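Local coordinates for 2-dehydropantoate 2-reductase, putative (Enterococcus faecalis, PDB 2EW2), which probably catalyses the NADPH-dependent reduction of ketopantoate to pantoic acid, the second step of (R)-pantoate formation on the pathway to pantothenate, at residues B[82-87]-B[278-283]; B[153-156]-B[160-163]; B[187-192]-B[227-232]; B[217-222]-B[244-249]. One frame throughout, in Å; residues are numbered along the deposited sequence.

In the fold
Interaction 1 (82-87 with 278-283) opens first along the chain and closes a loop of 190 residues, bringing the beginning of helix 84-94, next to the N-terminal Rossmann-type sheet, against the turn before helix 282-292 of the C-terminal helical part. The other three contacts nest inside that loop. Interaction 2 (153-156 with 160-163) is a short local closure between strand 151-155 and helix 161-173, and is complete before interaction 3 opens. Interactions 3 (187-192 with 227-232) and 4 (217-222 with 244-249) cross, share helix 218-235 and are tied by the salt bridge between R190 and E244. Interaction 3 also touches interaction 1, where I281 packs on A192 and F229.

Interaction 1 (B[82-87]-B[278-283])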
loop_
_atom_site.group_PDB
_atom_site.type_symbol
_atom_site.label_atom_id
_atom_site.label_comp_id
_atom_site.label_asym_id
_atom_site.label_seq_id
_atom_site.Cartn_x
_atom_site.Cartn_y
_atom_site.Cartn_z
ATOM N N THR B 82 0.289 5.352 -30.711
ATOM C CA THR B 82 -0.894 5.791 -29.961
ATOM C C THR B 82 -0.646 5.604 -28.460
ATOM O O THR B 82 -0.187 4.530 -28.036
ATOM C CB THR B 82 -2.107 4.928 -30.381
ATOM O OG1 THR B 82 -2.285 5.026 -31.798
ATOM C CG2 THR B 82 -3.394 5.368 -29.698
ATOM N N LYS B 83 -0.953 6.612 -27.643
ATOM C CA LYS B 83 -0.724 6.452 -26.200
ATOM C C LYS B 83 -1.505 5.274 -25.637
ATOM O O LYS B 83 -2.504 4.838 -26.223
ATOM C CB LYS B 83 -0.942 7.754 -25.412
ATOM C CG LYS B 83 -2.286 8.425 -25.541
ATOM C CD LYS B 83 -2.195 9.820 -24.862
ATOM C CE LYS B 83 -3.555 10.474 -24.689
ATOM N NZ LYS B 83 -4.393 9.782 -23.658
ATOM N N ALA B 84 -1.030 4.750 -24.511
ATOM C CA ALA B 84 -1.511 3.477 -23.975
ATOM C C ALA B 84 -3.013 3.466 -23.713
ATOM O O ALA B 84 -3.676 2.424 -23.848
ATOM C CB ALA B 84 -0.753 3.130 -22.698
ATOM N N GLN B 85 -3.535 4.631 -23.321
ATOM C CA GLN B 85 -4.947 4.802 -22.976
ATOM C C GLN B 85 -5.875 4.616 -24.181
ATOM O O GLN B 85 -7.063 4.355 -24.015
ATOM C CB GLN B 85 -5.167 6.200 -22.360
ATOM C CG GLN B 85 -4.543 6.409 -20.965
ATOM C CD GLN B 85 -3.028 6.721 -20.966
ATOM O OE1 GLN B 85 -2.367 6.764 -22.009
ATOM N NE2 GLN B 85 -2.481 6.944 -19.766
ATOM N N GLN B 86 -5.336 4.766 -25.389
ATOM C CA GLN B 86 -6.125 4.629 -26.612
ATOM C C GLN B 86 -5.676 3.472 -27.518
ATOM O O GLN B 86 -6.261 3.250 -28.585
ATOM C CB GLN B 86 -6.088 5.936 -27.393
ATOM C CG GLN B 86 -6.861 7.066 -26.717
ATOM C CD GLN B 86 -6.179 8.407 -26.875
ATOM O OE1 GLN B 86 -5.457 8.650 -27.856
ATOM N NE2 GLN B 86 -6.398 9.298 -25.901
ATOM N N LEU B 87 -4.646 2.748 -27.090
ATOM C CA LEU B 87 -4.054 1.682 -27.882
ATOM C C LEU B 87 -5.042 0.567 -28.200
ATOM O O LEU B 87 -5.093 0.077 -29.328
ATOM C CB LEU B 87 -2.836 1.088 -27.157
ATOM C CG LEU B 87 -1.965 0.100 -27.941
ATOM C CD1 LEU B 87 -1.175 0.837 -29.047
ATOM C CD2 LEU B 87 -1.052 -0.651 -26.983
ATOM N N ILE B 278 -0.007 4.904 -13.745
ATOM C CA ILE B 278 0.212 3.728 -12.873
ATOM C C ILE B 278 -0.246 2.388 -13.489
ATOM O O ILE B 278 0.380 1.351 -13.270
ATOM C CB ILE B 278 -0.352 3.926 -11.409
ATOM C CG1 ILE B 278 0.170 2.832 -10.457
ATOM C CG2 ILE B 278 -1.870 3.943 -11.362
ATOM C CD1 ILE B 278 1.248 3.282 -9.524
ATOM N N ASP B 279 -1.307 2.422 -14.288
ATOM C CA ASP B 279 -1.823 1.204 -14.913
ATOM C C ASP B 279 -0.839 0.539 -15.854
ATOM O O ASP B 279 -0.952 -0.653 -16.087
ATOM C CB ASP B 279 -3.142 1.474 -15.646
ATOM C CG ASP B 279 -4.317 1.627 -14.703
ATOM O OD1 ASP B 279 -4.247 1.188 -13.543
ATOM O OD2 ASP B 279 -5.337 2.197 -15.129
ATOM N N TYR B 280 0.136 1.306 -16.351
ATOM C CA TYR B 280 1.126 0.845 -17.335
ATOM C C TYR B 280 2.490 0.665 -16.711
ATOM O O TYR B 280 3.485 0.495 -17.401
ATOM C CB TYR B 280 1.170 1.813 -18.538
ATOM C CG TYR B 280 -0.228 2.129 -18.972
ATOM C CD1 TYR B 280 -1.034 1.150 -19.560
ATOM C CD2 TYR B 280 -0.786 3.369 -18.715
ATOM C CE1 TYR B 280 -2.346 1.418 -19.907
ATOM C CE2 TYR B 280 -2.092 3.641 -19.062
ATOM C CZ TYR B 280 -2.864 2.665 -19.654
ATOM O OH TYR B 280 -4.170 2.957 -19.996
ATOM N N ILE B 281 2.527 0.701 -15.382
ATOM C CA ILE B 281 3.752 0.470 -14.644
ATOM C C ILE B 281 3.418 -0.634 -13.635
ATOM O O ILE B 281 3.434 -1.816 -13.985
ATOM C CB ILE B 281 4.269 1.771 -13.969
ATOM C CG1 ILE B 281 4.342 2.929 -14.989
ATOM C CG2 ILE B 281 5.622 1.521 -13.297
ATOM C CD1 ILE B 281 4.599 4.322 -14.348
ATOM N N ASN B 282 3.056 -0.253 -12.410
ATOM C CA ASN B 282 2.692 -1.236 -11.394
ATOM C C ASN B 282 1.453 -2.047 -11.777
ATOM O O ASN B 282 1.401 -3.241 -11.509
ATOM C CB ASN B 282 2.508 -0.570 -10.019
ATOM C CG ASN B 282 3.769 0.132 -9.546
ATOM O OD1 ASN B 282 4.553 -0.419 -8.758
ATOM N ND2 ASN B 282 3.971 1.353 -10.018
ATOM N N GLY B 283 0.467 -1.390 -12.401
ATOM C CA GLY B 283 -0.759 -2.063 -12.859
ATOM C C GLY B 283 -0.467 -3.165 -13.878
ATOM O O GLY B 283 -1.141 -4.181 -13.909
#
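A84 and Y280 meet across the junction between the Rossmann-type N-terminal part and the C-terminal helical part of this ketopantoate reductase family protein. The methyl of A84, near the beginning of helix 84-94, points at the ring of Y280 in the turn before helix 282-292. This is a CH-pi contact over the face: A84 CB lies 3.6 Å from the centroid of the Y280 ring and only 8° off its normal. The opposite face is backed from within its own segment by D279 CB, 4.1 Å above the plane of the Y280 ring, so the ring is sandwiched between two aliphatic carbons. With CG of Y280 beside the backbone N (chi1 -46°), the ring projects across to the other part.

Q85 crosses the phenol end obliquely. Its chain bends at chi2, which lays the CG-CD portion along the CE2 and OH side, with Q85 CG 3.6 Å from Y280 OH. The amide plane is steep to the ring, 71° away from it. E277, just ahead of 278-283, takes a hydrogen bond from Q85 NE2, adding a polar link across the same junction. That amide nitrogen approaches the ring obliquely, Q85 NE2 lying 3.4 Å from Y280 CE2.

Interaction 2 (B[153-156]-B[160-163])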
loop_
_atom_site.group_PDB
_atom_site.type_symbol
_atom_site.label_atom_id
_atom_site.label_comp_id
_atom_site.label_asym_id
_atom_site.label_seq_id
_atom_site.Cartn_x
_atom_site.Cartn_y
_atom_site.Cartn_z
ATOM N N LEU B 153 15.331 -1.933 -31.896
ATOM C CA LEU B 153 14.152 -2.801 -31.877
ATOM C C LEU B 153 14.520 -4.253 -31.622
ATOM O O LEU B 153 15.681 -4.658 -31.781
ATOM C CB LEU B 153 13.299 -2.646 -33.148
ATOM C CG LEU B 153 13.901 -3.074 -34.494
ATOM C CD1 LEU B 153 13.656 -4.573 -34.783
ATOM C CD2 LEU B 153 13.308 -2.225 -35.595
ATOM N N GLU B 154 13.525 -5.027 -31.203
ATOM C CA GLU B 154 13.725 -6.417 -30.830
ATOM C C GLU B 154 12.399 -7.140 -31.032
ATOM O O GLU B 154 11.365 -6.607 -30.686
ATOM C CB GLU B 154 14.150 -6.509 -29.345
ATOM C CG GLU B 154 14.500 -7.914 -28.927
ATOM C CD GLU B 154 14.971 -8.072 -27.486
ATOM O OE1 GLU B 154 14.942 -7.114 -26.670
ATOM O OE2 GLU B 154 15.386 -9.213 -27.174
ATOM N N ASN B 155 12.437 -8.333 -31.625
ATOM C CA ASN B 155 11.277 -9.242 -31.644
ATOM C C ASN B 155 11.058 -9.804 -30.252
ATOM O O ASN B 155 12.020 -10.148 -29.562
ATOM C CB ASN B 155 11.493 -10.418 -32.608
ATOM C CG ASN B 155 12.820 -11.122 -32.380
ATOM O OD1 ASN B 155 12.870 -12.320 -32.088
ATOM N ND2 ASN B 155 13.907 -10.373 -32.504
ATOM N N ILE B 156 9.800 -9.903 -29.848
ATOM C CA ILE B 156 9.475 -10.474 -28.554
ATOM C C ILE B 156 9.514 -11.995 -28.592
ATOM O O ILE B 156 9.939 -12.623 -27.625
ATOM C CB ILE B 156 8.094 -9.983 -28.059
ATOM C CG1 ILE B 156 8.157 -8.463 -27.837
ATOM C CG2 ILE B 156 7.660 -10.769 -26.789
ATOM C CD1 ILE B 156 6.867 -7.851 -27.305
ATOM N N GLY B 160 9.960 -14.194 -34.590
ATOM C CA GLY B 160 9.923 -12.871 -35.231
ATOM C C GLY B 160 11.272 -12.306 -35.655
ATOM O O GLY B 160 11.343 -11.187 -36.154
ATOM N N LYS B 161 12.344 -13.067 -35.469
ATOM C CA LYS B 161 13.704 -12.536 -35.674
ATOM C C LYS B 161 13.997 -12.140 -37.112
ATOM O O LYS B 161 14.556 -11.060 -37.350
ATOM C CB LYS B 161 14.763 -13.515 -35.193
ATOM C CG LYS B 161 16.219 -13.107 -35.539
ATOM C CD LYS B 161 16.652 -11.872 -34.762
ATOM C CE LYS B 161 18.121 -11.527 -34.982
ATOM N NZ LYS B 161 19.009 -12.496 -34.269
ATOM N N LYS B 162 13.645 -13.018 -38.061
ATOM C CA LYS B 162 13.939 -12.758 -39.474
ATOM C C LYS B 162 13.243 -11.480 -39.940
ATOM O O LYS B 162 13.855 -10.623 -40.586
ATOM C CB LYS B 162 13.533 -13.957 -40.341
ATOM C CG LYS B 162 13.989 -13.864 -41.813
ATOM C CD LYS B 162 13.415 -15.041 -42.625
ATOM C CE LYS B 162 13.806 -14.957 -44.112
ATOM N NZ LYS B 162 13.025 -15.942 -44.955
ATOM N N PHE B 163 11.966 -11.342 -39.604
ATOM C CA PHE B 163 11.239 -10.144 -39.980
ATOM C C PHE B 163 11.722 -8.883 -39.275
ATOM O O PHE B 163 11.763 -7.821 -39.891
ATOM C CB PHE B 163 9.734 -10.301 -39.791
ATOM C CG PHE B 163 8.942 -9.231 -40.486
ATOM C CD1 PHE B 163 8.636 -9.345 -41.839
ATOM C CD2 PHE B 163 8.523 -8.094 -39.800
ATOM C CE1 PHE B 163 7.906 -8.339 -42.484
ATOM C CE2 PHE B 163 7.794 -7.091 -40.437
ATOM C CZ PHE B 163 7.487 -7.209 -41.766
#
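N155 and G160 bring the two backbones together, their CA atoms 5.3 Å apart, where the chain leaves strand 151-155, turns and enters helix 161-173. N155 is the last residue of the strand and still has an extended backbone, whereas G160 lies at the turn leading into the helix. The side chain of N155 points at the turn and packs directly on its main chain, glycine having no side chain in between: N155 CB is 3.6 Å from both G160 C and G160 O.

Beyond CB, the asparagine amide passes alongside the first turn of the helix. Its CG sits between the backbone N and the carbonyl carbon (chi1 51°), and this sets the amide over the main chain of K161, with N155 CG 3.7 Å from K161 CA. The K161 chain crosses the amide obliquely. It starts out with CG anti to the backbone N (chi1 173°), then bends at chi2, and its amine turns off to Y180, with which it makes a cation-pi interaction.

This is the first connection of the beta-alpha-beta unit formed by strand 151-155, helix 161-173 and strand 178-180. L153 pairs through its backbone with S179 of strand 178-180 and with S181 just after it, E154 with V128 of strand 126-131, while L153 and N155 pack on A164 of the helix.

Interaction 3 (B[187-192]-B[227-232]); sequences SIWRKA and SEFAAV
W189 and F229 cross obliquely. The six-membered end of the indole does the touching on one side: W189 CZ3 comes within 4.1 Å of F229 CD2. The same carbon approaches the main chain, with W189 CZ3 3.6 Å from F229 O. Next along that ring, W189 CH2 meets V232 CG1 at 3.8 Å, the two side chains crossing at about a right angle. The phenyl ring of F229 slants in turn over the end of the other segment, its CE2 3.4 Å from A192 O and 4.0 Å from A192 CB.

These four buried residues join helix 184-195 to helix 218-235 within the all-helical C-terminal part of the ketopantoate reductase fold. The short segments run nearly antiparallel, at 156°, with their axes 10.5 Å apart, a gap that the two aromatic side chains bridge.

F229 holds CG beside its backbone N (chi1 -81°), which sends the ring out from its helix, across the gap to A192. V232 turns CG1, anti to its backbone N (chi1 174°), to the indole. Helix 282-292 covers the neighbouring surface, F229 packing on N282 and V285, V232 on V285 and K288, while W189 also touches L111 and E236.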
loop_
_atom_site.group_PDB
_atom_site.type_symbol
_atom_site.label_atom_id
_atom_site.label_comp_id
_atom_site.label_asym_id
_atom_site.label_seq_id
_atom_site.Cartn_x
_atom_site.Cartn_y
_atom_site.Cartn_z
ATOM N N SER B 187 15.736 -3.236 -21.089
ATOM C CA SER B 187 15.786 -1.830 -20.710
ATOM C C SER B 187 14.405 -1.288 -20.351
ATOM O O SER B 187 14.268 -0.488 -19.418
ATOM C CB SER B 187 16.438 -0.981 -21.805
ATOM O OG SER B 187 15.496 -0.724 -22.818
ATOM N N ILE B 188 13.386 -1.728 -21.085
ATOM C CA ILE B 188 12.008 -1.361 -20.780
ATOM C C ILE B 188 11.549 -1.861 -19.392
ATOM O O ILE B 188 10.892 -1.121 -18.632
ATOM C CB ILE B 188 11.063 -1.838 -21.909
ATOM C CG1 ILE B 188 11.297 -0.993 -23.168
ATOM C CG2 ILE B 188 9.575 -1.865 -21.454
ATOM C CD1 ILE B 188 10.735 -1.616 -24.426
ATOM N N TRP B 189 11.887 -3.104 -19.078
ATOM C CA TRP B 189 11.583 -3.686 -17.768
ATOM C C TRP B 189 12.347 -2.974 -16.656
ATOM O O TRP B 189 11.779 -2.678 -15.602
ATOM C CB TRP B 189 11.938 -5.169 -17.742
ATOM C CG TRP B 189 10.809 -6.072 -18.111
ATOM C CD1 TRP B 189 10.634 -6.748 -19.304
ATOM C CD2 TRP B 189 9.686 -6.400 -17.292
ATOM N NE1 TRP B 189 9.468 -7.481 -19.260
ATOM C CE2 TRP B 189 8.870 -7.295 -18.035
ATOM C CE3 TRP B 189 9.286 -6.031 -15.990
ATOM C CZ2 TRP B 189 7.675 -7.828 -17.520
ATOM C CZ3 TRP B 189 8.086 -6.565 -15.478
ATOM C CH2 TRP B 189 7.298 -7.453 -16.250
ATOM N N ARG B 190 13.637 -2.731 -16.885
ATOM C CA ARG B 190 14.469 -2.017 -15.917
ATOM C C ARG B 190 13.952 -0.605 -15.642
ATOM O O ARG B 190 13.934 -0.153 -14.487
ATOM C CB ARG B 190 15.933 -1.988 -16.353
ATOM C CG ARG B 190 16.822 -1.210 -15.380
ATOM C CD ARG B 190 18.269 -1.320 -15.786
ATOM N NE ARG B 190 19.157 -0.419 -15.057
ATOM C CZ ARG B 190 19.222 0.902 -15.250
ATOM N NH1 ARG B 190 18.412 1.514 -16.110
ATOM N NH2 ARG B 190 20.094 1.620 -14.565
ATOM N N LYS B 191 13.528 0.085 -16.703
ATOM C CA LYS B 191 12.991 1.433 -16.580
ATOM C C LYS B 191 11.659 1.439 -15.814
ATOM O O LYS B 191 11.421 2.307 -14.967
ATOM C CB LYS B 191 12.816 2.045 -17.972
ATOM C CG LYS B 191 12.227 3.444 -18.018
ATOM C CD LYS B 191 12.435 4.003 -19.431
ATOM C CE LYS B 191 11.676 5.282 -19.668
ATOM N NZ LYS B 191 10.264 4.980 -20.063
ATOM N N ALA B 192 10.802 0.469 -16.122
ATOM C CA ALA B 192 9.495 0.360 -15.471
ATOM C C ALA B 192 9.685 0.047 -13.987
ATOM O O ALA B 192 8.956 0.549 -13.157
ATOM C CB ALA B 192 8.633 -0.711 -16.147
ATOM N N SER B 227 11.538 -6.919 -6.401
ATOM C CA SER B 227 11.344 -8.367 -6.430
ATOM C C SER B 227 10.110 -8.798 -7.211
ATOM O O SER B 227 10.144 -9.822 -7.891
ATOM C CB SER B 227 11.276 -8.926 -4.999
ATOM O OG SER B 227 12.586 -8.883 -4.439
ATOM N N GLU B 228 9.029 -8.030 -7.097
ATOM C CA GLU B 228 7.790 -8.297 -7.839
ATOM C C GLU B 228 7.964 -8.080 -9.337
ATOM O O GLU B 228 7.549 -8.940 -10.139
ATOM C CB GLU B 228 6.627 -7.465 -7.299
ATOM C CG GLU B 228 6.199 -7.861 -5.883
ATOM C CD GLU B 228 5.048 -7.041 -5.350
ATOM O OE1 GLU B 228 4.470 -6.221 -6.100
ATOM O OE2 GLU B 228 4.700 -7.235 -4.165
ATOM N N PHE B 229 8.566 -6.949 -9.721
ATOM C CA PHE B 229 8.952 -6.729 -11.125
ATOM C C PHE B 229 9.791 -7.883 -11.668
ATOM O O PHE B 229 9.476 -8.432 -12.727
ATOM C CB PHE B 229 9.689 -5.391 -11.332
ATOM C CG PHE B 229 8.771 -4.209 -11.427
ATOM C CD1 PHE B 229 8.161 -3.688 -10.288
ATOM C CD2 PHE B 229 8.518 -3.613 -12.650
ATOM C CE1 PHE B 229 7.301 -2.587 -10.389
ATOM C CE2 PHE B 229 7.661 -2.526 -12.761
ATOM C CZ PHE B 229 7.046 -2.016 -11.619
ATOM N N ALA B 230 10.847 -8.242 -10.947
ATOM C CA ALA B 230 11.747 -9.335 -11.346
ATOM C C ALA B 230 11.082 -10.706 -11.430
ATOM O O ALA B 230 11.353 -11.472 -12.367
ATOM C CB ALA B 230 12.956 -9.400 -10.428
ATOM N N ALA B 231 10.216 -11.021 -10.465
ATOM C CA ALA B 231 9.500 -12.298 -10.460
ATOM C C ALA B 231 8.647 -12.507 -11.716
ATOM O O ALA B 231 8.649 -13.606 -12.285
ATOM C CB ALA B 231 8.645 -12.453 -9.195
ATOM N N VAL B 232 7.946 -11.453 -12.141
ATOM C CA VAL B 232 7.107 -11.476 -13.329
ATOM C C VAL B 232 7.946 -11.419 -14.635
ATOM O O VAL B 232 7.684 -12.181 -15.594
ATOM C CB VAL B 232 6.074 -10.317 -13.288
ATOM C CG1 VAL B 232 5.305 -10.226 -14.564
ATOM C CG2 VAL B 232 5.138 -10.455 -12.076
#

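Interaction 4 (B[217-222]-B[244-249]); sequences VSESLV and EVYTHI
Y246 carries its CG anti to the backbone N (chi1 -174°), which sends the phenol from helix 242-252 toward helix 218-235; V222, with CG1 likewise anti (chi1 171°), meets it with that one methyl. The valine methyl lies at the edge of the ring, in its plane, with V222 CG1 3.8 Å from Y246 CD1. The same methyl also receives I249, whose CD1 is 3.9 Å from V222 CG1, so a single carbon serves both partners, which meet it from directions roughly at right angles. This packing joins two helices of the C-terminal helical part, whose short segments cross at 133° with axes 11.6 Å apart.

Farther out, the phenol end abuts the aliphatic part of E219: Y246 OH is 3.2 Å from E219 CG, and the two side chains cross at about a right angle. The carboxylate itself is engaged elsewhere, in a salt bridge with K223, which also makes a cation-pi interaction with the Y246 ring.

One water completes the contact, 2.8 Å from Y246 OH and 2.9 Å from S218 OG, to which it donates. The tyrosine thus packs against V222 at its CD1 edge and is polar at its end: the hydroxyl reaches the opposing helix through water rather than by a direct bond.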
loop_
_atom_site.group_PDB
_atom_site.type_symbol
_atom_site.label_atom_id
_atom_site.label_comp_id
_atom_site.label_asym_id
_atom_site.label_seq_id
_atom_site.Cartn_x
_atom_site.Cartn_y
_atom_site.Cartn_z
ATOM N N VAL B 217 12.222 2.833 6.060
ATOM C CA VAL B 217 11.461 1.814 5.328
ATOM C C VAL B 217 11.703 1.886 3.820
ATOM O O VAL B 217 11.081 1.143 3.060
ATOM C CB VAL B 217 9.941 1.946 5.595
ATOM C CG1 VAL B 217 9.641 1.738 7.080
ATOM C CG2 VAL B 217 9.422 3.305 5.119
ATOM N N SER B 218 12.586 2.789 3.374
ATOM C CA SER B 218 12.800 2.946 1.933
ATOM C C SER B 218 13.403 1.663 1.358
ATOM O O SER B 218 12.962 1.184 0.341
ATOM C CB SER B 218 13.686 4.159 1.606
ATOM O OG SER B 218 15.038 3.933 2.000
ATOM N N GLU B 219 14.417 1.104 2.004
ATOM C CA GLU B 219 15.013 -0.125 1.475
ATOM C C GLU B 219 14.003 -1.267 1.301
ATOM O O GLU B 219 14.026 -1.968 0.275
ATOM C CB GLU B 219 16.185 -0.603 2.329
ATOM C CG GLU B 219 16.896 -1.782 1.690
ATOM C CD GLU B 219 18.062 -2.313 2.505
ATOM O OE1 GLU B 219 18.288 -1.849 3.644
ATOM O OE2 GLU B 219 18.755 -3.218 1.997
ATOM N N SER B 220 13.137 -1.452 2.298
ATOM C CA SER B 220 12.179 -2.559 2.294
ATOM C C SER B 220 11.102 -2.355 1.226
ATOM O O SER B 220 10.817 -3.265 0.444
ATOM C CB SER B 220 11.563 -2.768 3.686
ATOM O OG SER B 220 10.743 -1.673 4.079
ATOM N N LEU B 221 10.545 -1.151 1.170
ATOM C CA LEU B 221 9.546 -0.819 0.165
ATOM C C LEU B 221 10.106 -1.034 -1.252
ATOM O O LEU B 221 9.490 -1.722 -2.080
ATOM C CB LEU B 221 9.054 0.620 0.342
ATOM C CG LEU B 221 8.106 0.842 1.519
ATOM C CD1 LEU B 221 7.965 2.347 1.800
ATOM C CD2 LEU B 221 6.726 0.186 1.297
ATOM N N VAL B 222 11.271 -0.439 -1.515
ATOM C CA VAL B 222 11.858 -0.488 -2.847
ATOM C C VAL B 222 12.231 -1.927 -3.262
ATOM O O VAL B 222 11.872 -2.349 -4.347
ATOM C CB VAL B 222 13.080 0.448 -2.965
ATOM C CG1 VAL B 222 13.790 0.211 -4.297
ATOM C CG2 VAL B 222 12.635 1.913 -2.832
ATOM N N GLU B 244 21.629 -4.177 -9.156
ATOM C CA GLU B 244 21.929 -3.029 -10.004
ATOM C C GLU B 244 20.777 -2.029 -10.007
ATOM O O GLU B 244 21.002 -0.810 -9.993
ATOM C CB GLU B 244 22.259 -3.453 -11.446
ATOM C CG GLU B 244 22.786 -2.307 -12.360
ATOM C CD GLU B 244 21.679 -1.412 -12.953
ATOM O OE1 GLU B 244 21.888 -0.179 -13.057
ATOM O OE2 GLU B 244 20.594 -1.933 -13.317
ATOM N N VAL B 245 19.545 -2.540 -10.064
ATOM C CA VAL B 245 18.379 -1.662 -10.053
ATOM C C VAL B 245 18.294 -0.894 -8.728
ATOM O O VAL B 245 18.061 0.306 -8.736
ATOM C CB VAL B 245 17.062 -2.418 -10.343
ATOM C CG1 VAL B 245 15.848 -1.481 -10.197
ATOM C CG2 VAL B 245 17.101 -3.025 -11.756
ATOM N N TYR B 246 18.492 -1.580 -7.604
ATOM C CA TYR B 246 18.525 -0.907 -6.298
ATOM C C TYR B 246 19.613 0.168 -6.217
ATOM O O TYR B 246 19.384 1.261 -5.699
ATOM C CB TYR B 246 18.720 -1.907 -5.153
ATOM C CG TYR B 246 18.604 -1.248 -3.786
ATOM C CD1 TYR B 246 17.373 -0.735 -3.341
ATOM C CD2 TYR B 246 19.723 -1.132 -2.943
ATOM C CE1 TYR B 246 17.249 -0.117 -2.101
ATOM C CE2 TYR B 246 19.606 -0.521 -1.678
ATOM C CZ TYR B 246 18.371 -0.005 -1.279
ATOM O OH TYR B 246 18.245 0.599 -0.055
ATOM N N THR B 247 20.793 -0.158 -6.739
ATOM C CA THR B 247 21.927 0.758 -6.749
ATOM C C THR B 247 21.612 2.016 -7.542
ATOM O O THR B 247 21.924 3.127 -7.108
ATOM C CB THR B 247 23.183 0.063 -7.293
ATOM O OG1 THR B 247 23.654 -0.862 -6.304
ATOM C CG2 THR B 247 24.312 1.083 -7.580
ATOM N N HIS B 248 20.966 1.845 -8.688
ATOM C CA HIS B 248 20.520 2.981 -9.473
ATOM C C HIS B 248 19.544 3.865 -8.685
ATOM O O HIS B 248 19.652 5.103 -8.683
ATOM C CB HIS B 248 19.847 2.489 -10.755
ATOM C CG HIS B 248 19.264 3.590 -11.576
ATOM N ND1 HIS B 248 19.971 4.221 -12.578
ATOM C CD2 HIS B 248 18.055 4.200 -11.522
ATOM C CE1 HIS B 248 19.217 5.164 -13.116
ATOM N NE2 HIS B 248 18.048 5.170 -12.495
ATOM N N ILE B 249 18.575 3.229 -8.029
ATOM C CA ILE B 249 17.587 3.967 -7.251
ATOM C C ILE B 249 18.258 4.730 -6.095
ATOM O O ILE B 249 17.985 5.907 -5.867
ATOM C CB ILE B 249 16.397 3.038 -6.799
ATOM C CG1 ILE B 249 15.524 2.700 -8.029
ATOM C CG2 ILE B 249 15.542 3.733 -5.731
ATOM C CD1 ILE B 249 14.668 1.415 -7.942
HETATM O O HOH W 1 16.395 2.731 -0.246
#